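Local structure of transferrin binding protein B (Actinobacillus suis, 3PQU) at residues L102-H105 and S106-K110. The protein probably binds host transferrin at the outer membrane as a surface lipoprotein that takes part in iron acquisition. Sequence-based numbering, arbitrary orientation.
Sequences LIYH and SHDGK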
ATOM      1  N   LEU A 102       8.576  -8.663 -30.236  1.00 16.41           N
ATOM      2  CA  LEU A 102       7.331  -9.256 -29.770  1.00 19.23           C
ATOM      3  C   LEU A 102       7.167  -9.060 -28.267  1.00 15.10           C
ATOM      4  O   LEU A 102       7.402  -9.989 -27.484  1.00 17.94           O
ATOM      5  CB  LEU A 102       7.294 -10.736 -30.112  1.00 18.48           C
ATOM      6  CG  LEU A 102       7.223 -10.993 -31.620  1.00 27.29           C
ATOM      7  CD1 LEU A 102       7.458 -12.462 -31.947  1.00 23.93           C
ATOM      8  CD2 LEU A 102       5.877 -10.543 -32.144  1.00 26.99           C
ATOM      9  N   ILE A 103       6.772  -7.850 -27.880  1.00 19.21           N
ATOM     10  CA  ILE A 103       6.631  -7.466 -26.475  1.00 17.44           C
ATOM     11  C   ILE A 103       5.152  -7.349 -26.162  1.00 22.85           C
ATOM     12  O   ILE A 103       4.401  -6.632 -26.861  1.00 16.93           O
ATOM     13  CB  ILE A 103       7.285  -6.108 -26.186  1.00 19.73           C
ATOM     14  CG1 ILE A 103       8.733  -6.064 -26.695  1.00 34.49           C
ATOM     15  CG2 ILE A 103       7.218  -5.793 -24.716  1.00 10.53           C
ATOM     16  CD1 ILE A 103       9.656  -7.050 -26.036  1.00 31.77           C
ATOM     17  N   TYR A 104       4.730  -8.054 -25.118  1.00 12.41           N
ATOM     18  CA  TYR A 104       3.327  -8.072 -24.713  1.00 16.12           C
ATOM     19  C   TYR A 104       3.166  -7.835 -23.216  1.00 29.13           C
ATOM     20  O   TYR A 104       4.079  -8.107 -22.431  1.00 19.25           O
ATOM     21  CB  TYR A 104       2.702  -9.423 -25.083  1.00 12.91           C
ATOM     22  CG  TYR A 104       2.664  -9.706 -26.564  1.00 18.71           C
ATOM     23  CD1 TYR A 104       1.800  -9.010 -27.408  1.00 17.66           C
ATOM     24  CD2 TYR A 104       3.493 -10.673 -27.124  1.00 27.53           C
ATOM     25  CE1 TYR A 104       1.766  -9.267 -28.783  1.00 20.50           C
ATOM     26  CE2 TYR A 104       3.463 -10.943 -28.491  1.00 25.56           C
ATOM     27  CZ  TYR A 104       2.593 -10.241 -29.311  1.00 29.62           C
ATOM     28  OH  TYR A 104       2.559 -10.520 -30.656  1.00 30.75           O
ATOM     29  N   HIS A 105       2.007  -7.330 -22.813  1.00 22.51           N
ATOM     30  CA  HIS A 105       1.675  -7.326 -21.393  1.00 22.73           C
ATOM     31  C   HIS A 105       0.163  -7.434 -21.154  1.00 24.72           C
ATOM     32  O   HIS A 105      -0.639  -7.195 -22.052  1.00 17.87           O
ATOM     33  CB  HIS A 105       2.310  -6.144 -20.653  1.00  9.05           C
ATOM     34  CG  HIS A 105       1.697  -4.823 -20.985  1.00 21.04           C
ATOM     35  ND1 HIS A 105       0.645  -4.289 -20.268  1.00 20.49           N
ATOM     36  CD2 HIS A 105       1.988  -3.922 -21.957  1.00 22.96           C
ATOM     37  CE1 HIS A 105       0.312  -3.119 -20.788  1.00 14.31           C
ATOM     38  NE2 HIS A 105       1.112  -2.870 -21.813  1.00 16.67           N
ATOM     39  N   SER A 106      -0.198  -7.835 -19.942  1.00 17.53           N
ATOM     40  CA  SER A 106      -1.546  -8.237 -19.626  1.00 13.40           C
ATOM     41  C   SER A 106      -2.567  -7.095 -19.690  1.00 12.67           C
ATOM     42  O   SER A 106      -3.765  -7.350 -19.630  1.00 19.37           O
ATOM     43  CB  SER A 106      -1.578  -8.879 -18.228  1.00 13.11           C
ATOM     44  OG  SER A 106      -0.947  -8.013 -17.293  1.00 16.51           O
ATOM     45  N   HIS A 107      -2.109  -5.849 -19.761  1.00 15.07           N
ATOM     46  CA  HIS A 107      -3.046  -4.735 -19.913  1.00 16.39           C
ATOM     47  C   HIS A 107      -2.942  -4.081 -21.310  1.00 22.39           C
ATOM     48  O   HIS A 107      -3.454  -2.972 -21.520  1.00 19.98           O
ATOM     49  CB  HIS A 107      -2.848  -3.668 -18.809  1.00 17.40           C
ATOM     50  CG  HIS A 107      -3.405  -4.058 -17.466  1.00 22.90           C
ATOM     51  ND1 HIS A 107      -4.576  -3.536 -16.967  1.00 21.50           N
ATOM     52  CD2 HIS A 107      -2.952  -4.925 -16.530  1.00 17.26           C
ATOM     53  CE1 HIS A 107      -4.819  -4.057 -15.774  1.00 22.15           C
ATOM     54  NE2 HIS A 107      -3.848  -4.907 -15.488  1.00 18.01           N
ATOM     55  N   ASP A 108      -2.292  -4.753 -22.260  1.00 16.68           N
ATOM     56  CA  ASP A 108      -1.988  -4.093 -23.545  1.00 18.58           C
ATOM     57  C   ASP A 108      -3.199  -3.981 -24.472  1.00 21.84           C
ATOM     58  O   ASP A 108      -3.127  -3.366 -25.529  1.00 20.07           O
ATOM     59  CB  ASP A 108      -0.748  -4.685 -24.257  1.00 18.62           C
ATOM     60  CG  ASP A 108      -0.996  -6.071 -24.871  1.00 19.57           C
ATOM     61  OD1 ASP A 108      -2.155  -6.463 -25.083  1.00 18.07           O
ATOM     62  OD2 ASP A 108      -0.013  -6.775 -25.167  1.00 23.12           O
ATOM     63  N   GLY A 109      -4.308  -4.586 -24.066  1.00 20.18           N
ATOM     64  CA  GLY A 109      -5.553  -4.464 -24.802  1.00 24.28           C
ATOM     65  C   GLY A 109      -5.616  -5.129 -26.166  1.00 26.66           C
ATOM     66  O   GLY A 109      -6.562  -4.894 -26.898  1.00 24.06           O
ATOM     67  N   LYS A 110      -4.653  -5.982 -26.503  1.00 29.28           N
ATOM     68  CA  LYS A 110      -4.602  -6.540 -27.864  1.00 27.06           C
ATOM     69  C   LYS A 110      -5.411  -7.822 -28.064  1.00 33.37           C
ATOM     70  O   LYS A 110      -5.568  -8.288 -29.195  1.00 25.63           O
ATOM     71  CB  LYS A 110      -3.152  -6.744 -28.304  1.00 31.28           C
ATOM     72  CG  LYS A 110      -2.390  -5.432 -28.489  1.00 30.07           C
ATOM     73  CD  LYS A 110      -0.931  -5.661 -28.877  1.00 35.13           C
ATOM     74  CE  LYS A 110      -0.195  -4.326 -28.995  1.00 40.21           C
ATOM     75  NZ  LYS A 110       1.243  -4.493 -29.300  1.00 37.29           N
TER
HETATM   76  O   HOH W   1       1.984  -5.263 -26.509  1.00 23.04           O
HETATM   77  O   HOH W   2       0.667  -5.433 -17.531  1.00 13.25           O
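His105 and Asp108 close a type I beta turn at the end of strand 103-105, an outermost strand of the antiparallel sheet in the N-lobe handle, and Asp108 N donates to His105 O at 3.0 Å. Aspartate suits the last place of the turn because its carboxylate can fold back on the strand that leads into the turn. Its CG lies between its own backbone N and carbonyl carbon (chi1 73°), which carries Asp108 OD2 back to accept from His105 N at 3.2 Å, in a fairly straight bond (162°) that comes from above the carboxylate plane. Asp108 OD1 takes Lys110 N at 2.9 Å on its anti side, tilted 29° out of the carboxylate plane, and so forms an Asx turn; between these two residues Gly109 readily adopts its positive phi. The imidazole of His105 bends over the turn and offers a flat face: Asp108 CB sits 3.7 Å from the ring centroid in a CH-pi contact, while Asp108 N overlies the same ring nearer its rim. Tyr104 meets the carboxylate with its ring edge, CD1 lying 3.6 Å from Asp108 OD2. Lys114 adds a salt bridge to Asp108 OD2, and together with the backbone N-H groups would be expected to stabilise the negative carboxylate. Ser106 is buried, and its hydroxyl suits the place because it can both donate, to Ser123 O, and accept, from Tyr125 N of the neighbouring strand 121-128, tying the turn to the sheet. The extended chain of Lys110 runs back toward strand 103-105, where one water accepts from its NZ and donates to both Ile103 O and Asp108 OD2, each 2.8 Å from the water oxygen.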